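Local coordinates for putative lipoprotein (Campylobacter jejuni subsp. jejuni, PDB 2G5G) that binds a cofacial pair of hemes in a dimer that uses tyrosine as an iron ligand, and probably serves bacterial heme transport, at residues Ser162-Asn165 with Glu166-Lys169; Met204-Val207 with Leu208-Val212; Phe172-Ile175 with Ser176-Lys180. All blocks are in the same frame, centred on the assembly; numbering follows the deposited sequence.

The three contacts are local turns of two consecutive helices, all inside the ChaN heme-binding domain. Along the chain, contact 1 comes first, contact 3 second and contact 2 last. Contact 1 starts helix 165-179 at its cap, and contact 3 covers the last turns of the same helix, their centres about 15 Å apart. Contact 2 lies near the end of helix 187-210, with its centre about 21 Å from that of contact 1 and 28 Å from that of contact 3. Helix 165-179 thus runs from its capped start to a heme propionate beside His179, whereas helix 187-210, which carries heme-pocket residues, leads back to the central sheet.

Contact 1 (Ser162-Asn165 with Glu166-Lys169); sequences STTN and EVKK
Thr164 and Val167 meet at the start of helix 165-179, the threonine side chain lying roughly perpendicular to that of the valine. Thr164 sits at the N-cap. Its chi1 of 67° tucks OG1 over the residue's own backbone and turns the hydroxyl to the first helical turn, where Thr164 OG1 accepts from Val167 N at 3.0 Å in a nearly straight bond (169°). Thr164 OG1 also lies 3.2 Å from the methyl Val167 CG2, while the other branch, Val167 CG1, reaches back to Ser162 O at 3.6 Å. Water 2 is held by Thr164 OG1 and donates to Glu166 OE1, so the capping hydroxyl also faces a solvent link to a carboxylate whose chain extends away from the turn. Behind the cap the regular helical bonds begin: Lys168 N to Thr164 O and Lys169 N to Asn165 O. Lys168 points its CB toward the preceding loop, and its extended chain lays Lys168 CG beside Thr164 O (3.6 Å) and Lys168 CE beside Thr163 O (3.7 Å). At the end of the chain Lys168 NZ makes a weak bond of 3.3 Å to Thr163 O. Water 1 reinforces this by accepting from Lys168 NZ and donating both to Thr163 O and to Asn165 OD1; the oxygen of water 1 is 2.6 Å from Asn165 OD1. On the buried side, Ser162 OG bonds to Asp236 and Arg202, and Val167 packs on Leu232 of helix 230-236. The chemistry divides the work: the threonine hydroxyl satisfies an amide of the first turn that has no earlier helical carbonyl to use, while the bridge through water 1, with a weak direct bond from the ammonium, links the loop carbonyl of Thr163 to the helix. The ammonium may slightly polarise that carbonyl.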
loop_
_atom_site.group_PDB
_atom_site.type_symbol
_atom_site.label_atom_id
_atom_site.label_comp_id
_atom_site.label_asym_id
_atom_site.label_seq_id
_atom_site.Cartn_x
_atom_site.Cartn_y
_atom_site.Cartn_z
ATOM N N SER A 162 -18.439 -13.957 -11.831
ATOM C CA SER A 162 -17.612 -12.799 -11.521
ATOM C C SER A 162 -16.273 -13.140 -10.866
ATOM O O SER A 162 -15.383 -12.302 -10.844
ATOM C CB SER A 162 -18.372 -11.777 -10.637
ATOM O OG SER A 162 -18.606 -12.312 -9.355
ATOM N N THR A 163 -16.139 -14.352 -10.346
ATOM C CA THR A 163 -14.952 -14.712 -9.538
ATOM C C THR A 163 -14.162 -15.874 -10.132
ATOM O O THR A 163 -13.397 -16.524 -9.423
ATOM C CB THR A 163 -15.359 -15.104 -8.107
ATOM O OG1 THR A 163 -16.422 -16.057 -8.179
ATOM C CG2 THR A 163 -15.845 -13.880 -7.344
ATOM N N THR A 164 -14.353 -16.142 -11.421
ATOM C CA THR A 164 -13.663 -17.265 -12.085
ATOM C C THR A 164 -12.164 -17.047 -12.091
ATOM O O THR A 164 -11.694 -15.906 -12.017
ATOM C CB THR A 164 -14.087 -17.426 -13.561
ATOM O OG1 THR A 164 -13.639 -16.299 -14.312
ATOM C CG2 THR A 164 -15.586 -17.574 -13.703
ATOM N N ASN A 165 -11.398 -18.138 -12.220
ATOM C CA ASN A 165 -9.944 -18.014 -12.313
ATOM C C ASN A 165 -9.553 -17.185 -13.502
ATOM O O ASN A 165 -8.572 -16.454 -13.448
ATOM C CB ASN A 165 -9.262 -19.388 -12.390
ATOM C CG ASN A 165 -9.567 -20.244 -11.198
ATOM O OD1 ASN A 165 -9.628 -19.754 -10.069
ATOM N ND2 ASN A 165 -9.777 -21.535 -11.434
ATOM N N GLU A 166 -10.335 -17.305 -14.576
ATOM C CA GLU A 166 -10.072 -16.594 -15.815
ATOM C C GLU A 166 -10.172 -15.086 -15.578
ATOM O O GLU A 166 -9.311 -14.328 -15.987
ATOM C CB GLU A 166 -11.076 -17.054 -16.883
ATOM C CG GLU A 166 -10.823 -16.570 -18.305
ATOM C CD GLU A 166 -11.966 -16.917 -19.293
ATOM O OE1 GLU A 166 -12.828 -17.777 -18.977
ATOM O OE2 GLU A 166 -11.994 -16.327 -20.399
ATOM N N VAL A 167 -11.243 -14.651 -14.925
ATOM C CA VAL A 167 -11.383 -13.226 -14.556
ATOM C C VAL A 167 -10.235 -12.739 -13.652
ATOM O O VAL A 167 -9.601 -11.696 -13.931
ATOM C CB VAL A 167 -12.761 -12.973 -13.893
ATOM C CG1 VAL A 167 -12.810 -11.563 -13.261
ATOM C CG2 VAL A 167 -13.895 -13.180 -14.964
ATOM N N LYS A 168 -9.979 -13.495 -12.585
ATOM C CA LYS A 168 -8.899 -13.180 -11.633
ATOM C C LYS A 168 -7.532 -13.089 -12.283
ATOM O O LYS A 168 -6.755 -12.214 -11.943
ATOM C CB LYS A 168 -8.863 -14.171 -10.473
ATOM C CG LYS A 168 -9.957 -13.962 -9.472
ATOM C CD LYS A 168 -9.951 -15.064 -8.443
ATOM C CE LYS A 168 -10.957 -14.754 -7.344
ATOM N NZ LYS A 168 -11.492 -16.013 -6.756
ATOM N N LYS A 169 -7.243 -13.997 -13.218
ATOM C CA LYS A 169 -5.950 -13.962 -13.944
ATOM C C LYS A 169 -5.864 -12.754 -14.865
ATOM O O LYS A 169 -4.812 -12.124 -14.976
ATOM C CB LYS A 169 -5.736 -15.243 -14.755
ATOM C CG LYS A 169 -4.275 -15.459 -15.152
ATOM C CD LYS A 169 -3.994 -14.935 -16.543
ATOM C CE LYS A 169 -2.722 -15.595 -17.149
ATOM N NZ LYS A 169 -1.669 -15.869 -16.116
HETATM O O HOH W 1 -11.392 -18.452 -8.693
HETATM O O HOH W 2 -14.712 -16.309 -16.706
#

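Contact 2 (Met204-Val207 with Leu208-Val212); sequences MADV and LVHHV
His210 folds back over the preceding turn onto Asp206. With chi1 at -62°, CG lies beside the backbone N, and this returns the ring to the carbonyl that its own amide uses. His210 CB is 3.7 Å from Asp206 O, and CG keeps the same separation from that oxygen. His210 ND1 then donates to Asp206 O at 2.9 Å, with the oxygen tilted 20° out of the ring plane. His210 N also donates to Asp206 O, at 3.2 Å, and the two donors arrive from opposite faces of the carbonyl plane, so one oxygen is gripped twice. Asp206 OD1 sits at the ring edge, near its plane, 2.8 Å from His210 ND1 and 2.9 Å from His210 CE1; the ring thus turns its ND1-CE1 side to the carboxylate, whose plane is 68° from its own, and NE2 lies farther off. Val209 CG1 rests over the centre of one ring face, 3.8 Å above it. On the buried side, Leu208 packs on Val215 and Leu217. Lys241 NZ bonds to Leu208 O and His211 O, and His211 NE2 to Asp79. A side chain here reinforces an i to i+4 backbone bond near the end of helix 187-210, just before the connection to strand 214-220 of the ChaN sheet.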
loop_
_atom_site.group_PDB
_atom_site.type_symbol
_atom_site.label_atom_id
_atom_site.label_comp_id
_atom_site.label_asym_id
_atom_site.label_seq_id
_atom_site.Cartn_x
_atom_site.Cartn_y
_atom_site.Cartn_z
HETATM N N MSE A 204 -19.701 -1.797 -5.860
HETATM C CA MSE A 204 -20.302 -0.947 -6.889
HETATM C C MSE A 204 -21.510 -1.638 -7.537
HETATM O O MSE A 204 -22.551 -0.979 -7.700
HETATM C CB MSE A 204 -19.279 -0.478 -7.918
HETATM C CG MSE A 204 -18.127 0.372 -7.283
HETATM SE SE MSE A 204 -17.184 1.347 -8.563
HETATM C CE MSE A 204 -15.591 0.187 -8.517
ATOM N N ALA A 205 -21.386 -2.931 -7.887
ATOM C CA ALA A 205 -22.548 -3.735 -8.354
ATOM C C ALA A 205 -23.697 -3.775 -7.353
ATOM O O ALA A 205 -24.874 -3.653 -7.734
ATOM C CB ALA A 205 -22.154 -5.150 -8.734
ATOM N N ASP A 206 -23.360 -3.946 -6.079
ATOM C CA ASP A 206 -24.362 -4.043 -5.022
ATOM C C ASP A 206 -25.167 -2.730 -5.023
ATOM O O ASP A 206 -26.396 -2.741 -5.072
ATOM C CB ASP A 206 -23.628 -4.311 -3.681
ATOM C CG ASP A 206 -24.556 -4.712 -2.526
ATOM O OD1 ASP A 206 -25.792 -4.757 -2.650
ATOM O OD2 ASP A 206 -24.013 -4.998 -1.456
ATOM N N VAL A 207 -24.465 -1.606 -5.067
ATOM C CA VAL A 207 -25.100 -0.276 -5.044
ATOM C C VAL A 207 -26.046 -0.124 -6.253
ATOM O O VAL A 207 -27.195 0.381 -6.120
ATOM C CB VAL A 207 -24.036 0.877 -4.968
ATOM C CG1 VAL A 207 -24.652 2.264 -5.163
ATOM C CG2 VAL A 207 -23.215 0.806 -3.643
ATOM N N LEU A 208 -25.599 -0.602 -7.409
ATOM C CA LEU A 208 -26.346 -0.368 -8.656
ATOM C C LEU A 208 -27.579 -1.271 -8.744
ATOM O O LEU A 208 -28.670 -0.849 -9.148
ATOM C CB LEU A 208 -25.417 -0.564 -9.864
ATOM C CG LEU A 208 -24.229 0.404 -9.946
ATOM C CD1 LEU A 208 -23.287 0.036 -11.097
ATOM C CD2 LEU A 208 -24.718 1.877 -10.103
ATOM N N VAL A 209 -27.399 -2.503 -8.312
ATOM C CA VAL A 209 -28.417 -3.522 -8.380
ATOM C C VAL A 209 -29.605 -3.172 -7.472
ATOM O O VAL A 209 -30.757 -3.430 -7.826
ATOM C CB VAL A 209 -27.800 -4.864 -7.971
ATOM C CG1 VAL A 209 -28.860 -5.858 -7.473
ATOM C CG2 VAL A 209 -27.020 -5.438 -9.156
ATOM N N HIS A 210 -29.310 -2.597 -6.312
ATOM C CA HIS A 210 -30.377 -2.316 -5.347
ATOM C C HIS A 210 -31.013 -0.950 -5.462
ATOM O O HIS A 210 -32.002 -0.681 -4.786
ATOM C CB HIS A 210 -29.921 -2.643 -3.915
ATOM C CG HIS A 210 -29.587 -4.093 -3.752
ATOM N ND1 HIS A 210 -28.291 -4.568 -3.790
ATOM C CD2 HIS A 210 -30.387 -5.178 -3.601
ATOM C CE1 HIS A 210 -28.307 -5.882 -3.648
ATOM N NE2 HIS A 210 -29.564 -6.279 -3.544
ATOM N N HIS A 211 -30.483 -0.098 -6.331
ATOM C CA HIS A 211 -30.983 1.262 -6.426
ATOM C C HIS A 211 -32.374 1.312 -7.075
ATOM O O HIS A 211 -32.633 0.618 -8.062
ATOM C CB HIS A 211 -30.021 2.170 -7.190
ATOM C CG HIS A 211 -30.280 3.615 -6.942
ATOM N ND1 HIS A 211 -30.281 4.154 -5.670
ATOM C CD2 HIS A 211 -30.575 4.628 -7.786
ATOM C CE1 HIS A 211 -30.576 5.441 -5.747
ATOM N NE2 HIS A 211 -30.764 5.753 -7.020
ATOM N N VAL A 212 -33.259 2.150 -6.536
ATOM C CA VAL A 212 -34.672 2.151 -7.030
ATOM C C VAL A 212 -34.947 3.051 -8.249
ATOM O O VAL A 212 -36.032 2.984 -8.837
ATOM C CB VAL A 212 -35.661 2.474 -5.895
ATOM C CG1 VAL A 212 -35.587 1.369 -4.831
ATOM C CG2 VAL A 212 -35.385 3.852 -5.300
#

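Contact 3 (Phe172-Ile175 with Ser176-Lys180); sequences FDII and SLSHK. With HEM (protoporphyrin IX containing Fe), chain B.
Ile174 O takes two bonds from Ser178, one from Ser178 OG (2.9 Å) and one from Ser178 N, the hydroxyl on one side of the carbonyl plane and the amide on the other. The Ser178 chi1 of -71° turns OG back toward the preceding turn. It approaches Ile174 O from above the plane of that carbonyl, 37° out of it, and not along a lone pair. Regular helical bonds run alongside, from Ser176 N to Phe172 O, Leu177 N to Asp173 O and His179 N to Ile175 O (3.0 Å). His179 ND1 adds only a weak bond to that last oxygen. Packing of methyl on ring edge comes next: Ile175 CG2 runs alongside the imidazole of His179, in its plane and 3.5 Å from His179 ND1. The third kind involves the heme of chain B: its propionate oxygen O1D approaches the ring edge, 3.5 Å from both CE1 and NE2 of His179, and the heme methyl CMD is 3.7 Å from His179 CD2. Ser176 OG bonds onward to Leu181 O. Phe172 and Ile175 pack on helix 187-210 through Leu190, Ile175 also meets the heme-pocket residue Leu193, and Ile174 and Ser178 rest against Tyr222 of helix 221-224.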
loop_
_atom_site.group_PDB
_atom_site.type_symbol
_atom_site.label_atom_id
_atom_site.label_comp_id
_atom_site.label_asym_id
_atom_site.label_seq_id
_atom_site.Cartn_x
_atom_site.Cartn_y
_atom_site.Cartn_z
ATOM N N PHE A 172 -5.135 -10.024 -12.574
ATOM C CA PHE A 172 -3.718 -10.205 -12.174
ATOM C C PHE A 172 -2.755 -9.524 -13.152
ATOM O O PHE A 172 -1.931 -8.698 -12.740
ATOM C CB PHE A 172 -3.414 -11.694 -12.074
ATOM C CG PHE A 172 -2.082 -12.012 -11.433
ATOM C CD1 PHE A 172 -2.008 -12.335 -10.078
ATOM C CD2 PHE A 172 -0.905 -11.997 -12.188
ATOM C CE1 PHE A 172 -0.767 -12.629 -9.476
ATOM C CE2 PHE A 172 0.339 -12.290 -11.600
ATOM C CZ PHE A 172 0.403 -12.608 -10.245
ATOM N N ASP A 173 -2.895 -9.837 -14.445
ATOM C CA ASP A 173 -1.984 -9.326 -15.488
ATOM C C ASP A 173 -2.183 -7.851 -15.765
ATOM O O ASP A 173 -1.236 -7.134 -16.105
ATOM C CB ASP A 173 -2.145 -10.089 -16.816
ATOM C CG ASP A 173 -1.887 -11.590 -16.695
ATOM O OD1 ASP A 173 -1.199 -12.064 -15.751
ATOM O OD2 ASP A 173 -2.387 -12.310 -17.578
ATOM N N ILE A 174 -3.430 -7.391 -15.663
ATOM C CA ILE A 174 -3.720 -5.964 -15.838
ATOM C C ILE A 174 -3.040 -5.125 -14.749
ATOM O O ILE A 174 -2.454 -4.078 -15.023
ATOM C CB ILE A 174 -5.248 -5.701 -15.817
ATOM C CG1 ILE A 174 -5.870 -6.085 -17.164
ATOM C CG2 ILE A 174 -5.541 -4.235 -15.494
ATOM C CD1 ILE A 174 -7.410 -6.179 -17.157
ATOM N N ILE A 175 -3.144 -5.592 -13.511
ATOM C CA ILE A 175 -2.626 -4.861 -12.371
ATOM C C ILE A 175 -1.097 -4.947 -12.367
ATOM O O ILE A 175 -0.402 -3.949 -12.125
ATOM C CB ILE A 175 -3.240 -5.386 -11.056
ATOM C CG1 ILE A 175 -4.763 -5.095 -11.030
ATOM C CG2 ILE A 175 -2.573 -4.717 -9.853
ATOM C CD1 ILE A 175 -5.508 -5.789 -9.890
ATOM N N SER A 176 -0.581 -6.142 -12.647
ATOM C CA SER A 176 0.868 -6.325 -12.787
ATOM C C SER A 176 1.451 -5.306 -13.773
ATOM O O SER A 176 2.407 -4.615 -13.457
ATOM C CB SER A 176 1.189 -7.763 -13.195
ATOM O OG SER A 176 2.584 -7.948 -13.357
ATOM N N LEU A 177 0.840 -5.192 -14.949
ATOM C CA LEU A 177 1.270 -4.247 -15.971
ATOM C C LEU A 177 1.057 -2.771 -15.594
ATOM O O LEU A 177 1.869 -1.906 -15.952
ATOM C CB LEU A 177 0.550 -4.552 -17.291
ATOM C CG LEU A 177 1.182 -4.025 -18.579
ATOM C CD1 LEU A 177 2.314 -4.951 -19.050
ATOM C CD2 LEU A 177 0.133 -3.847 -19.663
ATOM N N SER A 178 -0.044 -2.485 -14.901
ATOM C CA SER A 178 -0.368 -1.119 -14.479
ATOM C C SER A 178 0.656 -0.573 -13.494
ATOM O O SER A 178 0.929 0.634 -13.468
ATOM C CB SER A 178 -1.756 -1.053 -13.841
ATOM O OG SER A 178 -2.752 -1.225 -14.814
ATOM N N HIS A 179 1.214 -1.467 -12.686
ATOM C CA HIS A 179 2.107 -1.048 -11.623
ATOM C C HIS A 179 3.549 -1.492 -11.875
ATOM O O HIS A 179 4.444 -1.171 -11.092
ATOM C CB HIS A 179 1.586 -1.540 -10.264
ATOM C CG HIS A 179 0.280 -0.921 -9.857
ATOM N ND1 HIS A 179 -0.885 -1.648 -9.732
ATOM C CD2 HIS A 179 -0.045 0.359 -9.559
ATOM C CE1 HIS A 179 -1.868 -0.846 -9.364
ATOM N NE2 HIS A 179 -1.387 0.380 -9.261
ATOM N N LYS A 180 3.763 -2.193 -12.992
ATOM C CA LYS A 180 5.072 -2.735 -13.374
ATOM C C LYS A 180 5.608 -3.612 -12.239
ATOM O O LYS A 180 6.725 -3.417 -11.766
ATOM C CB LYS A 180 6.072 -1.615 -13.729
ATOM C CG LYS A 180 5.712 -0.752 -14.953
ATOM C CD LYS A 180 4.929 0.509 -14.569
ATOM C CE LYS A 180 4.359 1.231 -15.796
ATOM N NZ LYS A 180 5.397 1.988 -16.561
HETATM C CHA HEM B . -3.130 2.939 -2.654
HETATM C CHB HEM B . -2.067 1.824 1.999
HETATM C CHC HEM B . 2.558 0.930 0.863
HETATM C CHD HEM B . 1.517 1.930 -3.796
HETATM C C1A HEM B . -3.238 2.736 -1.283
HETATM C C2A HEM B . -4.431 2.960 -0.474
HETATM C C3A HEM B . -4.127 2.650 0.800
HETATM C C4A HEM B . -2.746 2.213 0.853
HETATM C CMA HEM B . -5.068 2.726 2.023
HETATM C CAA HEM B . -5.793 3.477 -1.012
HETATM C CBA HEM B . -6.567 2.347 -1.695
HETATM C CGA HEM B . -7.548 2.823 -2.768
HETATM O O1A HEM B . -8.025 3.996 -2.712
HETATM O O2A HEM B . -7.859 2.013 -3.690
HETATM C C1B HEM B . -0.711 1.590 2.139
HETATM C C2B HEM B . 0.040 1.484 3.383
HETATM C C3B HEM B . 1.323 1.237 3.080
HETATM C C4B HEM B . 1.432 1.170 1.623
HETATM C CMB HEM B . -0.545 1.640 4.802
HETATM C CAB HEM B . 2.468 1.057 4.116
HETATM C CBB HEM B . 3.694 0.671 3.738
HETATM C C1C HEM B . 2.670 1.101 -0.503
HETATM C C2C HEM B . 3.869 0.884 -1.292
HETATM C C3C HEM B . 3.575 1.155 -2.572
HETATM C C4C HEM B . 2.181 1.559 -2.644
HETATM C CMC HEM B . 5.233 0.412 -0.737
HETATM C CAC HEM B . 4.537 1.067 -3.782
HETATM C CBC HEM B . 5.205 -0.061 -4.055
HETATM C C1D HEM B . 0.195 2.296 -3.966
HETATM C C2D HEM B . -0.430 2.631 -5.229
HETATM C C3D HEM B . -1.892 2.946 -4.884
HETATM C C4D HEM B . -2.000 2.765 -3.443
HETATM C CMD HEM B . 0.242 2.661 -6.621
HETATM C CAD HEM B . -3.007 3.363 -5.874
HETATM C CBD HEM B . -4.183 2.399 -5.722
HETATM C CGD HEM B . -4.510 1.733 -7.036
HETATM O O1D HEM B . -4.181 0.527 -7.194
HETATM O O2D HEM B . -5.108 2.396 -7.928
HETATM N NA HEM B . -2.226 2.288 -0.436
HETATM N NB HEM B . 0.176 1.386 1.098
HETATM N NC HEM B . 1.657 1.506 -1.368
HETATM N ND HEM B . -0.757 2.391 -2.963
HETATM FE FE HEM B . -0.200 2.061 -0.871
#